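Local structure of CmeC (Campylobacter jejuni, 4MT4) at residues L23-E28 / T378-Y383; E181-I186 / A209-M214; F253-F258 / Y433-S438. The protein probably acts as the trimeric outer membrane channel of a drug efflux system, carrying substrates through a beta barrel and a long alpha-helical tunnel. All coordinates share one frame; numbering follows the deposited sequence.

Contact 1 of 3, residues L23-E28 / T378-Y383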
loop_
_atom_site.group_PDB
_atom_site.type_symbol
_atom_site.label_atom_id
_atom_site.label_comp_id
_atom_site.label_asym_id
_atom_site.label_seq_id
_atom_site.Cartn_x
_atom_site.Cartn_y
_atom_site.Cartn_z
ATOM N N LEU B 23 -32.435 18.679 -0.169
ATOM C CA LEU B 23 -32.972 19.575 0.845
ATOM C C LEU B 23 -34.477 19.726 0.658
ATOM O O LEU B 23 -35.004 19.460 -0.422
ATOM C CB LEU B 23 -32.279 20.939 0.788
ATOM C CG LEU B 23 -30.798 20.948 1.178
ATOM C CD1 LEU B 23 -30.208 22.341 1.038
ATOM C CD2 LEU B 23 -30.611 20.426 2.595
ATOM N N SER B 24 -35.166 20.151 1.712
ATOM C CA SER B 24 -36.625 20.233 1.704
ATOM C C SER B 24 -37.156 21.201 0.648
ATOM O O SER B 24 -38.284 21.055 0.176
ATOM C CB SER B 24 -37.138 20.641 3.088
ATOM O OG SER B 24 -36.484 21.811 3.547
ATOM N N TRP B 25 -36.342 22.182 0.276
ATOM C CA TRP B 25 -36.723 23.138 -0.758
ATOM C C TRP B 25 -36.053 22.817 -2.091
ATOM O O TRP B 25 -36.123 23.600 -3.038
ATOM C CB TRP B 25 -36.379 24.565 -0.324
ATOM C CG TRP B 25 -34.967 24.740 0.150
ATOM C CD1 TRP B 25 -34.518 24.655 1.436
ATOM C CD2 TRP B 25 -33.821 25.040 -0.656
ATOM N NE1 TRP B 25 -33.164 24.881 1.480
ATOM C CE2 TRP B 25 -32.712 25.120 0.209
ATOM C CE3 TRP B 25 -33.626 25.248 -2.025
ATOM C CZ2 TRP B 25 -31.426 25.398 -0.250
ATOM C CZ3 TRP B 25 -32.348 25.523 -2.479
ATOM C CH2 TRP B 25 -31.266 25.595 -1.594
ATOM N N GLU B 26 -35.408 21.656 -2.157
ATOM C CA GLU B 26 -34.730 21.218 -3.373
ATOM C C GLU B 26 -35.517 20.128 -4.096
ATOM O O GLU B 26 -36.207 19.325 -3.466
ATOM C CB GLU B 26 -33.321 20.714 -3.049
ATOM C CG GLU B 26 -32.295 21.819 -2.839
ATOM C CD GLU B 26 -30.896 21.278 -2.610
ATOM O OE1 GLU B 26 -30.773 20.140 -2.111
ATOM O OE2 GLU B 26 -29.919 21.988 -2.932
ATOM N N LYS B 27 -35.409 20.112 -5.422
ATOM C CA LYS B 27 -36.084 19.112 -6.242
ATOM C C LYS B 27 -35.356 17.770 -6.170
ATOM O O LYS B 27 -34.140 17.697 -6.363
ATOM C CB LYS B 27 -36.187 19.596 -7.696
ATOM C CG LYS B 27 -35.956 18.531 -8.762
ATOM C CD LYS B 27 -37.186 17.680 -9.027
ATOM C CE LYS B 27 -37.032 16.914 -10.331
ATOM N NZ LYS B 27 -35.701 16.247 -10.423
ATOM N N GLU B 28 -36.103 16.713 -5.872
ATOM C CA GLU B 28 -35.531 15.374 -5.827
ATOM C C GLU B 28 -35.228 14.888 -7.241
ATOM O O GLU B 28 -36.129 14.743 -8.065
ATOM C CB GLU B 28 -36.473 14.402 -5.118
ATOM C CG GLU B 28 -37.675 15.058 -4.462
ATOM C CD GLU B 28 -38.641 14.040 -3.905
ATOM O OE1 GLU B 28 -38.337 12.829 -3.981
ATOM O OE2 GLU B 28 -39.704 14.445 -3.389
ATOM N N THR B 378 -25.650 18.934 3.098
ATOM C CA THR B 378 -25.258 19.561 4.355
ATOM C C THR B 378 -24.324 20.739 4.101
ATOM O O THR B 378 -24.462 21.798 4.715
ATOM C CB THR B 378 -24.571 18.561 5.303
ATOM O OG1 THR B 378 -25.459 17.472 5.578
ATOM C CG2 THR B 378 -24.196 19.241 6.614
ATOM N N ILE B 379 -23.377 20.549 3.188
ATOM C CA ILE B 379 -22.445 21.607 2.819
ATOM C C ILE B 379 -23.189 22.715 2.068
ATOM O O ILE B 379 -22.792 23.882 2.101
ATOM C CB ILE B 379 -21.280 21.056 1.964
ATOM C CG1 ILE B 379 -20.482 20.019 2.755
ATOM C CG2 ILE B 379 -20.343 22.169 1.539
ATOM C CD1 ILE B 379 -19.428 19.305 1.939
ATOM N N ARG B 380 -24.288 22.347 1.414
ATOM C CA ARG B 380 -25.144 23.326 0.752
ATOM C C ARG B 380 -25.714 24.310 1.771
ATOM O O ARG B 380 -25.817 25.509 1.504
ATOM C CB ARG B 380 -26.279 22.632 -0.004
ATOM C CG ARG B 380 -27.235 23.585 -0.702
ATOM C CD ARG B 380 -26.501 24.489 -1.678
ATOM N NE ARG B 380 -27.409 25.420 -2.340
ATOM C CZ ARG B 380 -27.752 26.606 -1.847
ATOM N NH1 ARG B 380 -27.263 27.010 -0.683
ATOM N NH2 ARG B 380 -28.586 27.389 -2.518
ATOM N N LEU B 381 -26.076 23.794 2.942
ATOM C CA LEU B 381 -26.543 24.633 4.038
ATOM C C LEU B 381 -25.402 25.494 4.566
ATOM O O LEU B 381 -25.588 26.674 4.860
ATOM C CB LEU B 381 -27.122 23.779 5.168
ATOM C CG LEU B 381 -28.361 22.946 4.841
ATOM C CD1 LEU B 381 -28.782 22.122 6.049
ATOM C CD2 LEU B 381 -29.499 23.841 4.376
ATOM N N GLN B 382 -24.222 24.888 4.675
ATOM C CA GLN B 382 -23.030 25.582 5.150
ATOM C C GLN B 382 -22.661 26.755 4.250
ATOM O O GLN B 382 -22.083 27.739 4.711
ATOM C CB GLN B 382 -21.848 24.616 5.242
ATOM C CG GLN B 382 -21.971 23.577 6.343
ATOM C CD GLN B 382 -20.727 22.720 6.473
ATOM O OE1 GLN B 382 -20.184 22.556 7.563
ATOM N NE2 GLN B 382 -20.273 22.164 5.356
ATOM N N TYR B 383 -22.991 26.644 2.966
ATOM C CA TYR B 383 -22.715 27.707 2.007
ATOM C C TYR B 383 -23.449 28.984 2.399
ATOM O O TYR B 383 -22.866 30.069 2.410
ATOM C CB TYR B 383 -23.121 27.278 0.596
ATOM C CG TYR B 383 -22.506 28.113 -0.505
ATOM C CD1 TYR B 383 -23.047 29.343 -0.861
ATOM C CD2 TYR B 383 -21.387 27.666 -1.194
ATOM C CE1 TYR B 383 -22.485 30.106 -1.869
ATOM C CE2 TYR B 383 -20.820 28.421 -2.204
ATOM C CZ TYR B 383 -21.373 29.640 -2.538
ATOM O OH TYR B 383 -20.809 30.393 -3.543
#
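In the outer membrane factor fold the N-terminal segment runs along the outside of the helical tunnel. Here its residues 23-28 lie on helix 339-405 at 378-383. L23 to E26 form a type I beta turn, closed by the bond from E26 N to L23 O. The E26 side chain braces the same turn: OE1 takes L23 N through its anti lone pair at 2.9 Å, nearly straight at 167°. OE1 also has a salt bridge to R376, one turn before R380.

R380 carries most of the contact on the helix side. Its CB points toward the loop, and CG is anti to the backbone N (chi1 179°). CG meets two partners, L23 CD1 at 3.7 Å and E26 OE2 at 3.8 Å. The chain bends at chi2 and then runs extended to NE, which lies 3.9 Å from W25 CH2. At the tip, the guanidinium offers one face to the edge of the indole. The two planes stand 77° apart, so this is an edge contact and not a stack. E26 OE2 sits off the plane of the guanidinium, where none of its N-H bonds is directed, so any help to the R380 charge is probably only electrostatic. The salt bridge of R380 is instead made by NH1 with D384 on its own helix.

L23 also reaches L381. The two side chains lie alongside each other with their tips pointing opposite ways, L23 CD1 3.7 Å from L381 CD2. On the indole side, the closest approach is W25 CH2 to R380 NH2, at 3.4 Å.

Contact 2 of 3, residues E181-I186 / A209-M214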
loop_
_atom_site.group_PDB
_atom_site.type_symbol
_atom_site.label_atom_id
_atom_site.label_comp_id
_atom_site.label_asym_id
_atom_site.label_seq_id
_atom_site.Cartn_x
_atom_site.Cartn_y
_atom_site.Cartn_z
ATOM N N GLU B 181 -1.409 43.742 3.723
ATOM C CA GLU B 181 -1.146 45.095 3.240
ATOM C C GLU B 181 -1.667 46.157 4.203
ATOM O O GLU B 181 -0.931 47.058 4.604
ATOM C CB GLU B 181 -1.771 45.304 1.856
ATOM C CG GLU B 181 -1.221 44.393 0.766
ATOM C CD GLU B 181 0.258 44.601 0.509
ATOM O OE1 GLU B 181 0.756 45.722 0.751
ATOM O OE2 GLU B 181 0.924 43.641 0.066
ATOM N N SER B 182 -2.938 46.046 4.574
ATOM C CA SER B 182 -3.557 47.028 5.456
ATOM C C SER B 182 -2.999 46.929 6.871
ATOM O O SER B 182 -2.958 47.919 7.598
ATOM C CB SER B 182 -5.075 46.852 5.472
ATOM O OG SER B 182 -5.591 46.788 4.155
ATOM N N ALA B 183 -2.571 45.730 7.256
ATOM C CA ALA B 183 -1.942 45.529 8.556
ATOM C C ALA B 183 -0.603 46.250 8.608
ATOM O O ALA B 183 -0.172 46.708 9.668
ATOM C CB ALA B 183 -1.762 44.050 8.842
ATOM N N LYS B 184 0.053 46.342 7.457
ATOM C CA LYS B 184 1.309 47.071 7.353
ATOM C C LYS B 184 1.046 48.569 7.428
ATOM O O LYS B 184 1.833 49.324 7.997
ATOM C CB LYS B 184 2.030 46.725 6.051
ATOM C CG LYS B 184 3.451 47.253 5.977
ATOM C CD LYS B 184 3.766 47.801 4.596
ATOM C CE LYS B 184 3.575 46.749 3.517
ATOM N NZ LYS B 184 3.854 47.300 2.162
ATOM N N GLU B 185 -0.072 48.988 6.845
ATOM C CA GLU B 185 -0.487 50.383 6.887
ATOM C C GLU B 185 -0.869 50.784 8.305
ATOM O O GLU B 185 -0.583 51.897 8.742
ATOM C CB GLU B 185 -1.659 50.626 5.933
ATOM C CG GLU B 185 -2.190 52.055 5.944
ATOM C CD GLU B 185 -1.173 53.065 5.442
ATOM O OE1 GLU B 185 -0.265 52.673 4.679
ATOM O OE2 GLU B 185 -1.283 54.254 5.812
ATOM N N ILE B 186 -1.519 49.872 9.019
ATOM C CA ILE B 186 -1.896 50.109 10.406
ATOM C C ILE B 186 -0.659 50.352 11.268
ATOM O O ILE B 186 -0.623 51.284 12.072
ATOM C CB ILE B 186 -2.705 48.928 10.981
ATOM C CG1 ILE B 186 -4.107 48.894 10.367
ATOM C CG2 ILE B 186 -2.803 49.027 12.495
ATOM C CD1 ILE B 186 -4.917 47.677 10.760
ATOM N N ALA B 209 2.757 43.200 16.502
ATOM C CA ALA B 209 2.401 41.794 16.668
ATOM C C ALA B 209 1.381 41.382 15.616
ATOM O O ALA B 209 1.447 40.286 15.063
ATOM C CB ALA B 209 1.857 41.540 18.066
ATOM N N ASN B 210 0.438 42.278 15.344
ATOM C CA ASN B 210 -0.580 42.046 14.330
ATOM C C ASN B 210 0.027 41.987 12.931
ATOM O O ASN B 210 -0.391 41.189 12.095
ATOM C CB ASN B 210 -1.651 43.135 14.400
ATOM C CG ASN B 210 -2.744 42.945 13.372
ATOM O OD1 ASN B 210 -3.668 42.155 13.570
ATOM N ND2 ASN B 210 -2.650 43.674 12.265
ATOM N N LEU B 211 1.024 42.833 12.693
ATOM C CA LEU B 211 1.714 42.884 11.410
ATOM C C LEU B 211 2.457 41.575 11.138
ATOM O O LEU B 211 2.333 40.995 10.058
ATOM C CB LEU B 211 2.684 44.071 11.379
ATOM C CG LEU B 211 3.242 44.624 10.059
ATOM C CD1 LEU B 211 4.758 44.483 10.021
ATOM C CD2 LEU B 211 2.604 43.991 8.822
ATOM N N GLU B 212 3.217 41.111 12.124
ATOM C CA GLU B 212 4.000 39.890 11.972
ATOM C C GLU B 212 3.115 38.652 11.886
ATOM O O GLU B 212 3.425 37.711 11.153
ATOM C CB GLU B 212 4.990 39.739 13.130
ATOM C CG GLU B 212 5.914 40.935 13.330
ATOM C CD GLU B 212 6.857 41.166 12.159
ATOM O OE1 GLU B 212 7.105 40.219 11.382
ATOM O OE2 GLU B 212 7.359 42.301 12.022
ATOM N N SER B 213 2.018 38.653 12.638
ATOM C CA SER B 213 1.072 37.543 12.611
ATOM C C SER B 213 0.451 37.399 11.227
ATOM O O SER B 213 0.326 36.295 10.703
ATOM C CB SER B 213 -0.022 37.736 13.660
ATOM O OG SER B 213 -0.969 36.681 13.618
ATOM N N MET B 214 0.072 38.528 10.635
ATOM C CA MET B 214 -0.494 38.537 9.292
ATOM C C MET B 214 0.529 38.077 8.258
ATOM O O MET B 214 0.203 37.314 7.351
ATOM C CB MET B 214 -1.011 39.931 8.931
ATOM C CG MET B 214 -2.271 40.342 9.681
ATOM S SD MET B 214 -3.668 39.241 9.377
ATOM C CE MET B 214 -4.953 40.062 10.307
HETATM O O HOH W 1 -0.821 45.918 12.003
#
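Two long antiparallel helices, 129-195 and 201-236, form a hairpin, and this contact lies toward its turn. The segments 181-186 and 209-214 run at 161° to each other, with axes 8.8 Å apart at their closest. A183 and L211 mark the nearest backbone approach, with 5.3 Å between A183 CA and L211 CA.

A183 is the small residue at the centre. Its CB points at the partner helix and touches two side chains. N210 ND2 lies 3.6 Å from A183 CB. M214 CG, one helical turn further on, lies 3.8 Å from the same methyl. N210 and M214 both direct CB toward helix 129-195. The N210 side chain leaves with CG anti to the backbone N (chi1 -180°). M214 instead has CG beside its backbone N, and the chain bends at chi2.

The hairpin belongs to the helical tunnel of the outer membrane factor fold, and 209-214 falls in a predicted coiled coil. N210 and M214 also touch L415 and Q419 of helix 411-445. On another side of 209-214, A209 and E212 pack on S392 and A388 of the third subunit.

No direct hydrogen bond joins the two segments. A water does so instead. It donates to A183 O at 2.5 Å and accepts from N210 ND2 at 2.9 Å. It thus gives the buried amide an acceptor, and A183 O a donor.

L211 packs beside A183, mainly on the backbone at K184. Its CG is anti to the backbone N (chi1 -162°), and CD2 reaches over the backbone of 181-186. L211 CD2 sits 3.6 Å from K184 CA and also touches K184 CB. The K184 chain then bends away, and its NZ makes a long salt bridge with E181 OE1.

Contact 3 of 3, residues F253-F258 / Y433-S438; sequences FNLKEF and YSYANS
F253 makes the largest contribution to this contact. Its CB points toward helix 411-445, and CG is anti to the backbone N. With chi2 near 80°, one face of the ring comes to lie on A436. The methyl carbon A436 CB sits 4.0 Å from the ring centroid and only 5° off the ring normal, a well-centred CH-pi contact. Y433 meets the start of the same residue. F253 CB lies 3.5 Å from Y433 CE1, and the hydroxyl beyond takes a weak hydrogen bond, F253 N to Y433 OH at 3.4 Å. The bond is long but fairly straight, at 163°.

Y435 bounds the contact on another side. Its ring turns an edge to F253, where F253 CE2 is 4.3 Å from Y435 CD2. L255 crosses this ring obliquely, with its CD2 3.5 Å from Y435 CE2.

Further partners fix these groups. F258 CZ lies in the plane of the F253 ring, at its edge, and F41 also packs on F253. The Y435 hydroxyl is hydrogen-bonded to R376 of helix 339-405, which ties down the end of that ring. Within the helix, S438 OG donates to Y435 O along a carbonyl lone pair, with a very short modelled distance of 2.4 Å. F164 of helix 129-195 touches both Y433 and A436, and L255 reaches across to Y383. The loop after helix 240-245 is thus packed by aromatic side chains against the alpha-helical barrel, probably in the equatorial domain, the mixed region around the middle of the barrel in outer membrane factors.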
loop_
_atom_site.group_PDB
_atom_site.type_symbol
_atom_site.label_atom_id
_atom_site.label_comp_id
_atom_site.label_asym_id
_atom_site.label_seq_id
_atom_site.Cartn_x
_atom_site.Cartn_y
_atom_site.Cartn_z
ATOM N N PHE B 253 -15.314 29.858 -8.458
ATOM C CA PHE B 253 -16.531 29.058 -8.472
ATOM C C PHE B 253 -17.729 29.864 -7.984
ATOM O O PHE B 253 -17.718 30.406 -6.879
ATOM C CB PHE B 253 -16.360 27.805 -7.609
ATOM C CG PHE B 253 -17.620 26.998 -7.451
ATOM C CD1 PHE B 253 -18.030 26.132 -8.450
ATOM C CD2 PHE B 253 -18.390 27.100 -6.301
ATOM C CE1 PHE B 253 -19.186 25.387 -8.310
ATOM C CE2 PHE B 253 -19.548 26.357 -6.158
ATOM C CZ PHE B 253 -19.945 25.499 -7.163
ATOM N N ASN B 254 -18.762 29.935 -8.815
ATOM C CA ASN B 254 -20.006 30.594 -8.437
ATOM C C ASN B 254 -21.140 29.592 -8.260
ATOM O O ASN B 254 -21.308 28.677 -9.067
ATOM C CB ASN B 254 -20.390 31.649 -9.475
ATOM C CG ASN B 254 -19.905 33.038 -9.099
ATOM O OD1 ASN B 254 -19.195 33.213 -8.108
ATOM N ND2 ASN B 254 -20.288 34.032 -9.891
ATOM N N LEU B 255 -21.914 29.775 -7.196
ATOM C CA LEU B 255 -22.954 28.823 -6.823
ATOM C C LEU B 255 -24.056 28.735 -7.875
ATOM O O LEU B 255 -24.781 29.701 -8.119
ATOM C CB LEU B 255 -23.552 29.198 -5.460
ATOM C CG LEU B 255 -24.489 28.206 -4.757
ATOM C CD1 LEU B 255 -25.947 28.401 -5.166
ATOM C CD2 LEU B 255 -24.040 26.770 -4.986
ATOM N N LYS B 256 -24.163 27.567 -8.497
ATOM C CA LYS B 256 -25.274 27.255 -9.384
ATOM C C LYS B 256 -25.895 25.938 -8.944
ATOM O O LYS B 256 -25.452 25.337 -7.965
ATOM C CB LYS B 256 -24.811 27.175 -10.842
ATOM C CG LYS B 256 -23.691 26.174 -11.083
ATOM C CD LYS B 256 -23.332 26.071 -12.560
ATOM C CE LYS B 256 -24.469 25.463 -13.367
ATOM N NZ LYS B 256 -24.090 25.255 -14.791
ATOM N N GLU B 257 -26.919 25.489 -9.664
ATOM C CA GLU B 257 -27.525 24.193 -9.382
ATOM C C GLU B 257 -27.073 23.152 -10.399
ATOM O O GLU B 257 -27.025 23.422 -11.599
ATOM C CB GLU B 257 -29.051 24.293 -9.370
ATOM C CG GLU B 257 -29.756 22.948 -9.250
ATOM C CD GLU B 257 -29.435 22.221 -7.955
ATOM O OE1 GLU B 257 -29.009 22.880 -6.982
ATOM O OE2 GLU B 257 -29.615 20.986 -7.910
ATOM N N PHE B 258 -26.738 21.963 -9.909
ATOM C CA PHE B 258 -26.234 20.893 -10.762
ATOM C C PHE B 258 -27.228 19.739 -10.869
ATOM O O PHE B 258 -27.863 19.359 -9.885
ATOM C CB PHE B 258 -24.894 20.377 -10.229
ATOM C CG PHE B 258 -23.818 21.425 -10.174
ATOM C CD1 PHE B 258 -23.685 22.249 -9.068
ATOM C CD2 PHE B 258 -22.937 21.583 -11.230
ATOM C CE1 PHE B 258 -22.696 23.210 -9.018
ATOM C CE2 PHE B 258 -21.945 22.542 -11.187
ATOM C CZ PHE B 258 -21.824 23.356 -10.079
ATOM N N TYR B 433 -15.544 25.773 -1.960
ATOM C CA TYR B 433 -14.898 24.788 -2.821
ATOM C C TYR B 433 -14.979 23.390 -2.224
ATOM O O TYR B 433 -14.712 22.400 -2.902
ATOM C CB TYR B 433 -13.445 25.187 -3.084
ATOM C CG TYR B 433 -13.340 26.484 -3.853
ATOM C CD1 TYR B 433 -13.332 26.493 -5.241
ATOM C CD2 TYR B 433 -13.278 27.701 -3.190
ATOM C CE1 TYR B 433 -13.251 27.679 -5.946
ATOM C CE2 TYR B 433 -13.197 28.889 -3.883
ATOM C CZ TYR B 433 -13.184 28.876 -5.260
ATOM O OH TYR B 433 -13.104 30.064 -5.948
ATOM N N SER B 434 -15.354 23.312 -0.952
ATOM C CA SER B 434 -15.705 22.031 -0.360
ATOM C C SER B 434 -17.045 21.590 -0.923
ATOM O O SER B 434 -17.328 20.398 -1.020
ATOM C CB SER B 434 -15.765 22.115 1.166
ATOM O OG SER B 434 -14.484 22.379 1.714
ATOM N N TYR B 435 -17.868 22.565 -1.296
ATOM C CA TYR B 435 -19.155 22.279 -1.915
ATOM C C TYR B 435 -18.968 21.871 -3.368
ATOM O O TYR B 435 -19.681 21.006 -3.874
ATOM C CB TYR B 435 -20.093 23.485 -1.829
ATOM C CG TYR B 435 -21.457 23.207 -2.423
ATOM C CD1 TYR B 435 -22.380 22.419 -1.746
ATOM C CD2 TYR B 435 -21.820 23.723 -3.661
ATOM C CE1 TYR B 435 -23.625 22.153 -2.287
ATOM C CE2 TYR B 435 -23.062 23.463 -4.207
ATOM C CZ TYR B 435 -23.962 22.679 -3.516
ATOM O OH TYR B 435 -25.203 22.419 -4.059
ATOM N N ALA B 436 -18.008 22.506 -4.034
ATOM C CA ALA B 436 -17.670 22.163 -5.411
ATOM C C ALA B 436 -17.168 20.725 -5.482
ATOM O O ALA B 436 -17.558 19.965 -6.367
ATOM C CB ALA B 436 -16.625 23.123 -5.961
ATOM N N ASN B 437 -16.310 20.360 -4.536
ATOM C CA ASN B 437 -15.784 19.002 -4.458
ATOM C C ASN B 437 -16.829 18.008 -3.963
ATOM O O ASN B 437 -16.712 16.805 -4.200
ATOM C CB ASN B 437 -14.554 18.955 -3.548
ATOM C CG ASN B 437 -13.349 19.641 -4.160
ATOM O OD1 ASN B 437 -13.335 19.952 -5.351
ATOM N ND2 ASN B 437 -12.323 19.871 -3.348
ATOM N N SER B 438 -17.845 18.513 -3.271
ATOM C CA SER B 438 -18.934 17.666 -2.799
ATOM C C SER B 438 -19.784 17.223 -3.982
ATOM O O SER B 438 -20.346 16.127 -3.981
ATOM C CB SER B 438 -19.795 18.397 -1.767
ATOM O OG SER B 438 -20.613 19.378 -2.382
#

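Contacts 1 and 3 are neighbours, with centres 12 Å apart, and they touch. Helices 339-405 and 411-445, consecutive in the chain, carry one segment each. R380 CD packs on Y435 OH at 3.4 Å, and I379 CG2 on Y435 CB at 3.6 Å. Between the two loops, E26 OE2 and E257 OE1 lie 4.2 Å apart, a pair of like charges. R376 serves both contacts, since it binds E26 and the Y435 hydroxyl. Contact 2 stands apart on the other helical hairpin. Its centre is 38 Å from that of contact 1 and 32 Å from that of contact 3. None of the three includes a residue of the lipid pocket at C1 and I124-L126.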